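Local coordinates for lipoxygenase (Cyanothece sp., PDB 5EK8), which probably adds molecular oxygen to polyunsaturated fatty acids as a 9R-lipoxygenase, using a non-heme iron centre, at residues Arg173-Pro179 with Ile395-Arg399; Gln272-Ser276 with Asp510-Tyr516. One frame throughout, in Å; residues are numbered along the deposited sequence.

Contact 1: residues Arg173-Pro179 with Ile395-Arg399; sequences RIFMPNP and ININR
The guanidinium of Arg399 turns one edge to the backbone of residues 173-179, where the carbonyls of Met176 and Pro177 take up two of its N-H groups. Arg399 NE gives its hydrogen to Met176 O at 2.7 Å, with the oxygen in the plane of the group and the donor almost in line with the C=O. Arg399 NH2 bonds Pro177 O at 2.9 Å, here with the donor tilted 26° from the carbonyl plane. The remaining nitrogen, NH1, pairs with Asp403. The Arg173 guanidinium also lies edge-on, Arg173 NH2 tucked beside the helix backbone near Arg399 N, but it forms no hydrogen bond there; its charge is met by Asp402 and Glu368. Its plane stands nearly perpendicular to the Asn398 amide.

Residues 173-179 belong to the loop between strand 152-160 and helix 188-214, consistent with the linker from the β-stranded PLAT domain to the helical catalytic domain, and they run past helix 394-404 of the latter. Asn398 ties this helix to the iron site: its OD1 is hydrogen-bonded to ND1 of the iron ligand His364 and its ND2 to Glu368, which also holds Arg173, so Asn398 is a second-shell residue, and Arg173 is linked to it only indirectly, through the shared Glu368.

The rest of the contact is largely apolar. Ile174 CG2 meets Ile395 CG2 at 3.7 Å, and the two CD1 methyls also approach each other. With CG anti to the backbone N (chi1 -157°), Met176 extends toward the helix and lays its CE 3.6 Å from Arg399 CB, close to Ile395 O as well. On the more exposed side Pro179 CB rests against Arg399 CG at 3.7 Å.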
loop_
_atom_site.group_PDB
_atom_site.type_symbol
_atom_site.label_atom_id
_atom_site.label_comp_id
_atom_site.label_asym_id
_atom_site.label_seq_id
_atom_site.Cartn_x
_atom_site.Cartn_y
_atom_site.Cartn_z
ATOM N N ARG A 173 1.412 -10.823 -4.882
ATOM C CA ARG A 173 1.231 -9.634 -5.706
ATOM C C ARG A 173 0.646 -10.016 -7.060
ATOM O O ARG A 173 0.715 -11.179 -7.471
ATOM C CB ARG A 173 2.560 -8.903 -5.899
ATOM C CG ARG A 173 3.288 -8.567 -4.610
ATOM C CD ARG A 173 4.450 -7.636 -4.883
ATOM N NE ARG A 173 3.987 -6.460 -5.609
ATOM C CZ ARG A 173 4.777 -5.516 -6.103
ATOM N NH1 ARG A 173 6.093 -5.600 -5.955
ATOM N NH2 ARG A 173 4.244 -4.495 -6.755
ATOM N N ILE A 174 0.073 -9.039 -7.755
ATOM C CA ILE A 174 -0.451 -9.282 -9.091
ATOM C C ILE A 174 0.709 -9.388 -10.074
ATOM O O ILE A 174 1.768 -8.795 -9.863
ATOM C CB ILE A 174 -1.429 -8.170 -9.535
ATOM C CG1 ILE A 174 -2.226 -8.619 -10.762
ATOM C CG2 ILE A 174 -0.688 -6.866 -9.801
ATOM C CD1 ILE A 174 -3.314 -7.656 -11.173
ATOM N N PHE A 175 0.528 -10.169 -11.131
ATOM C CA PHE A 175 1.536 -10.246 -12.175
ATOM C C PHE A 175 1.299 -9.125 -13.177
ATOM O O PHE A 175 0.299 -9.117 -13.893
ATOM C CB PHE A 175 1.512 -11.609 -12.868
ATOM C CG PHE A 175 2.562 -11.763 -13.931
ATOM C CD1 PHE A 175 3.906 -11.678 -13.611
ATOM C CD2 PHE A 175 2.204 -11.994 -15.251
ATOM C CE1 PHE A 175 4.877 -11.818 -14.588
ATOM C CE2 PHE A 175 3.172 -12.138 -16.236
ATOM C CZ PHE A 175 4.509 -12.053 -15.901
ATOM N N MET A 176 2.220 -8.171 -13.215
ATOM C CA MET A 176 2.030 -6.986 -14.033
ATOM C C MET A 176 3.362 -6.464 -14.554
ATOM O O MET A 176 3.894 -5.483 -14.038
ATOM C CB MET A 176 1.304 -5.904 -13.227
ATOM C CG MET A 176 0.572 -4.872 -14.070
ATOM S SD MET A 176 -0.778 -4.096 -13.158
ATOM C CE MET A 176 0.117 -3.203 -11.893
ATOM N N PRO A 177 3.909 -7.130 -15.583
ATOM C CA PRO A 177 5.159 -6.681 -16.201
ATOM C C PRO A 177 4.968 -5.310 -16.829
ATOM O O PRO A 177 5.778 -4.405 -16.628
ATOM C CB PRO A 177 5.435 -7.738 -17.279
ATOM C CG PRO A 177 4.496 -8.857 -17.006
ATOM C CD PRO A 177 3.322 -8.274 -16.296
ATOM N N ASN A 178 3.889 -5.179 -17.593
ATOM C CA ASN A 178 3.494 -3.903 -18.157
ATOM C C ASN A 178 2.445 -3.251 -17.276
ATOM O O ASN A 178 1.277 -3.638 -17.314
ATOM C CB ASN A 178 2.955 -4.080 -19.577
ATOM C CG ASN A 178 3.940 -4.782 -20.489
ATOM O OD1 ASN A 178 5.153 -4.655 -20.324
ATOM N ND2 ASN A 178 3.421 -5.530 -21.457
ATOM N N PRO A 179 2.857 -2.253 -16.480
ATOM C CA PRO A 179 1.933 -1.536 -15.597
ATOM C C PRO A 179 0.900 -0.776 -16.414
ATOM O O PRO A 179 -0.124 -0.342 -15.886
ATOM C CB PRO A 179 2.848 -0.578 -14.831
ATOM C CG PRO A 179 3.990 -0.347 -15.757
ATOM C CD PRO A 179 4.205 -1.657 -16.465
ATOM N N ILE A 395 -2.304 -2.020 -6.536
ATOM C CA ILE A 395 -1.425 -2.786 -7.410
ATOM C C ILE A 395 -0.586 -1.844 -8.272
ATOM O O ILE A 395 0.601 -2.092 -8.517
ATOM C CB ILE A 395 -2.224 -3.754 -8.309
ATOM C CG1 ILE A 395 -3.362 -3.019 -9.025
ATOM C CG2 ILE A 395 -2.777 -4.917 -7.485
ATOM C CD1 ILE A 395 -4.024 -3.834 -10.110
ATOM N N ASN A 396 -1.212 -0.751 -8.700
ATOM C CA ASN A 396 -0.558 0.252 -9.526
ATOM C C ASN A 396 0.616 0.897 -8.802
ATOM O O ASN A 396 1.732 0.949 -9.328
ATOM C CB ASN A 396 -1.559 1.330 -9.954
ATOM C CG ASN A 396 -2.742 0.765 -10.727
ATOM O OD1 ASN A 396 -2.578 -0.079 -11.614
ATOM N ND2 ASN A 396 -3.948 1.220 -10.383
ATOM N N ILE A 397 0.366 1.380 -7.589
ATOM C CA ILE A 397 1.394 2.113 -6.861
ATOM C C ILE A 397 2.517 1.180 -6.420
ATOM O O ILE A 397 3.682 1.575 -6.418
ATOM C CB ILE A 397 0.819 2.875 -5.637
ATOM C CG1 ILE A 397 1.914 3.705 -4.964
ATOM C CG2 ILE A 397 0.178 1.938 -4.637
ATOM C CD1 ILE A 397 2.592 4.703 -5.891
ATOM N N ASN A 398 2.184 -0.060 -6.074
ATOM C CA ASN A 398 3.234 -1.010 -5.716
ATOM C C ASN A 398 4.116 -1.348 -6.921
ATOM O O ASN A 398 5.356 -1.378 -6.822
ATOM C CB ASN A 398 2.628 -2.278 -5.123
ATOM C CG ASN A 398 2.072 -2.058 -3.735
ATOM O OD1 ASN A 398 2.255 -0.990 -3.146
ATOM N ND2 ASN A 398 1.394 -3.069 -3.198
ATOM N N ARG A 399 3.473 -1.582 -8.060
ATOM C CA ARG A 399 4.196 -1.856 -9.296
ATOM C C ARG A 399 5.066 -0.666 -9.700
ATOM O O ARG A 399 6.132 -0.840 -10.290
ATOM C CB ARG A 399 3.217 -2.208 -10.418
ATOM C CG ARG A 399 3.865 -2.439 -11.769
ATOM C CD ARG A 399 4.928 -3.515 -11.698
ATOM N NE ARG A 399 5.642 -3.656 -12.965
ATOM C CZ ARG A 399 6.764 -3.012 -13.269
ATOM N NH1 ARG A 399 7.310 -2.177 -12.395
ATOM N NH2 ARG A 399 7.339 -3.206 -14.448
#

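Contact 2: residues Gln272-Ser276 with Asp510-Tyr516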
loop_
_atom_site.group_PDB
_atom_site.type_symbol
_atom_site.label_atom_id
_atom_site.label_comp_id
_atom_site.label_asym_id
_atom_site.label_seq_id
_atom_site.Cartn_x
_atom_site.Cartn_y
_atom_site.Cartn_z
ATOM N N GLN A 272 9.504 2.761 33.091
ATOM C CA GLN A 272 10.625 2.789 32.157
ATOM C C GLN A 272 10.213 2.230 30.804
ATOM O O GLN A 272 9.516 1.222 30.724
ATOM C CB GLN A 272 11.815 2.008 32.713
ATOM C CG GLN A 272 12.593 2.759 33.774
ATOM C CD GLN A 272 13.337 3.949 33.207
ATOM O OE1 GLN A 272 13.782 3.930 32.057
ATOM N NE2 GLN A 272 13.470 5.002 34.009
ATOM N N PHE A 273 10.641 2.908 29.744
ATOM C CA PHE A 273 10.292 2.542 28.379
ATOM C C PHE A 273 11.534 2.593 27.509
ATOM O O PHE A 273 12.544 3.176 27.898
ATOM C CB PHE A 273 9.218 3.476 27.808
ATOM C CG PHE A 273 7.846 3.257 28.380
ATOM C CD1 PHE A 273 6.898 2.537 27.675
ATOM C CD2 PHE A 273 7.500 3.781 29.614
ATOM C CE1 PHE A 273 5.632 2.340 28.191
ATOM C CE2 PHE A 273 6.234 3.583 30.139
ATOM C CZ PHE A 273 5.299 2.862 29.425
ATOM N N LYS A 274 11.456 1.981 26.334
ATOM C CA LYS A 274 12.554 2.029 25.382
ATOM C C LYS A 274 12.112 1.621 23.987
ATOM O O LYS A 274 11.061 1.003 23.808
ATOM C CB LYS A 274 13.708 1.133 25.830
ATOM C CG LYS A 274 13.422 -0.350 25.704
ATOM C CD LYS A 274 14.663 -1.180 25.980
ATOM C CE LYS A 274 15.747 -0.923 24.956
ATOM N NZ LYS A 274 16.864 -1.906 25.100
ATOM N N MET A 275 12.921 1.994 23.001
ATOM C CA MET A 275 12.718 1.565 21.626
ATOM C C MET A 275 14.060 1.174 21.006
ATOM O O MET A 275 15.055 1.894 21.133
ATOM C CB MET A 275 12.035 2.657 20.804
ATOM C CG MET A 275 11.658 2.238 19.382
ATOM S SD MET A 275 10.112 1.313 19.235
ATOM C CE MET A 275 10.637 -0.368 19.577
ATOM N N SER A 276 14.079 0.019 20.351
ATOM C CA SER A 276 15.316 -0.556 19.855
ATOM C C SER A 276 15.319 -0.666 18.343
ATOM O O SER A 276 14.374 -1.179 17.740
ATOM C CB SER A 276 15.546 -1.943 20.463
ATOM O OG SER A 276 15.504 -1.910 21.879
ATOM N N ASP A 510 15.465 -8.337 24.505
ATOM C CA ASP A 510 15.596 -7.946 25.901
ATOM C C ASP A 510 14.778 -8.823 26.845
ATOM O O ASP A 510 13.622 -9.150 26.575
ATOM C CB ASP A 510 15.191 -6.484 26.074
ATOM C CG ASP A 510 16.172 -5.530 25.424
ATOM O OD1 ASP A 510 15.742 -4.444 24.973
ATOM O OD2 ASP A 510 17.373 -5.873 25.366
ATOM N N SER A 511 15.397 -9.198 27.959
ATOM C CA SER A 511 14.740 -10.010 28.973
ATOM C C SER A 511 13.943 -9.120 29.919
ATOM O O SER A 511 12.889 -9.513 30.428
ATOM C CB SER A 511 15.773 -10.826 29.753
ATOM O OG SER A 511 16.723 -11.416 28.881
ATOM N N ASP A 512 14.452 -7.908 30.131
ATOM C CA ASP A 512 13.860 -6.955 31.063
ATOM C C ASP A 512 12.636 -6.274 30.457
ATOM O O ASP A 512 11.688 -5.929 31.163
ATOM C CB ASP A 512 14.904 -5.908 31.478
ATOM C CG ASP A 512 14.542 -5.188 32.775
ATOM O OD1 ASP A 512 13.352 -5.180 33.158
ATOM O OD2 ASP A 512 15.460 -4.628 33.416
ATOM N N TYR A 513 12.652 -6.090 29.144
ATOM C CA TYR A 513 11.605 -5.320 28.486
ATOM C C TYR A 513 10.671 -6.184 27.653
ATOM O O TYR A 513 11.093 -7.162 27.039
ATOM C CB TYR A 513 12.223 -4.241 27.599
ATOM C CG TYR A 513 12.746 -3.041 28.350
ATOM C CD1 TYR A 513 11.980 -1.886 28.458
ATOM C CD2 TYR A 513 14.003 -3.053 28.942
ATOM C CE1 TYR A 513 12.443 -0.775 29.132
ATOM C CE2 TYR A 513 14.479 -1.940 29.626
ATOM C CZ TYR A 513 13.691 -0.803 29.715
ATOM O OH TYR A 513 14.136 0.312 30.386
ATOM N N GLU A 514 9.397 -5.806 27.637
ATOM C CA GLU A 514 8.411 -6.459 26.789
ATOM C C GLU A 514 7.632 -5.399 26.024
ATOM O O GLU A 514 7.572 -4.261 26.454
ATOM C CB GLU A 514 7.462 -7.322 27.621
ATOM C CG GLU A 514 6.932 -8.522 26.866
ATOM C CD GLU A 514 8.051 -9.362 26.277
ATOM O OE1 GLU A 514 8.757 -10.041 27.058
ATOM O OE2 GLU A 514 8.231 -9.327 25.037
ATOM N N TRP A 515 7.043 -5.757 24.890
ATOM C CA TRP A 515 6.184 -4.812 24.186
ATOM C C TRP A 515 5.040 -4.386 25.106
ATOM O O TRP A 515 4.343 -5.230 25.667
ATOM C CB TRP A 515 5.645 -5.423 22.894
ATOM C CG TRP A 515 6.718 -5.880 21.946
ATOM C CD1 TRP A 515 7.092 -7.167 21.695
ATOM C CD2 TRP A 515 7.555 -5.053 21.125
ATOM N NE1 TRP A 515 8.105 -7.194 20.768
ATOM C CE2 TRP A 515 8.412 -5.910 20.406
ATOM C CE3 TRP A 515 7.663 -3.674 20.930
ATOM C CZ2 TRP A 515 9.360 -5.434 19.503
ATOM C CZ3 TRP A 515 8.607 -3.203 20.035
ATOM C CH2 TRP A 515 9.441 -4.080 19.332
ATOM N N TYR A 516 4.859 -3.083 25.273
ATOM C CA TYR A 516 3.894 -2.571 26.238
ATOM C C TYR A 516 2.464 -2.932 25.847
ATOM O O TYR A 516 1.581 -2.999 26.699
ATOM C CB TYR A 516 4.037 -1.051 26.380
ATOM C CG TYR A 516 3.188 -0.251 25.412
ATOM C CD1 TYR A 516 1.972 0.288 25.808
ATOM C CD2 TYR A 516 3.600 -0.041 24.104
ATOM C CE1 TYR A 516 1.191 1.014 24.927
ATOM C CE2 TYR A 516 2.827 0.683 23.218
ATOM C CZ TYR A 516 1.624 1.210 23.635
ATOM O OH TYR A 516 0.847 1.931 22.759
#
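Lys274 NZ and Asp510 OD1 form a salt bridge of 2.8 Å, the two side chains approaching from opposite directions. The ammonium reaches the syn side of the carboxylate oxygen, 30° out of the carboxylate plane. Neither charge rests on this pair alone: Lys274 NZ also bridges to Glu294 and bonds the hydroxyl of Tyr296, while Asp510 OD1 takes a second salt bridge from Lys264.

Behind the ammonium, the lysine chain lies over one face of the Tyr513 ring. Lys274 CG sits between the backbone N and the carbonyl carbon (chi1 72°), which carries the chain across the ring, and Lys274 CD stands over the middle of the Tyr513 ring in a CH-π contact, 3.5 Å from its centroid. Lys274 NZ has already passed beyond the ring and can give at most a weak cation-π attraction. Tyr513 OH comes within 3.7 Å of Gln272 CB. With an alanine at Tyr513 the methylenes of Lys274 would probably lose their aromatic support and a gap would open beside Gln272, although the ammonium keeps its acidic partners.

Strands 272-277 and 513-515 belong to one antiparallel sheet but are not neighbours in it: strand 264-266 runs between them, and the axes of segments 272-276 and 513-515 approach to 8.3 Å at a crossing angle of -73°. The contact is therefore made by side chains. Met275 CE meets the edge of the Trp515 indole at CZ3, 3.5 Å away, and Phe273 CE1 lies 4.2 Å from Tyr516 CB.

The carboxylates of Asp510 and Glu294, together with Lys274 and Lys264, imply a network of roughly balanced charge in this partly buried setting: both acids are likely to favour the protonated form of Lys274, and Asp510 that of Lys264 as well.

How the contacts relate
The four segments alternate along the chain, 173-179, 272-276, 395-399 and 510-516, so the stretches of chain spanned by contact 1 and contact 2 overlap in sequence. In space they stay well apart, about 39 Å between centres and about 24 Å between nearest atoms, and no helix or strand is common to both. The centre of contact 1 is about 12 Å from the centre of the chain, where helix 394-404 lies beside the iron site, next to helix 337-377, which carries two of the iron ligands. That of contact 2 is about 29 Å out, at the end of the six-stranded sheet where strand 513-515 is outermost. One thus joins a loop to the helical core, the other knits a peripheral sheet.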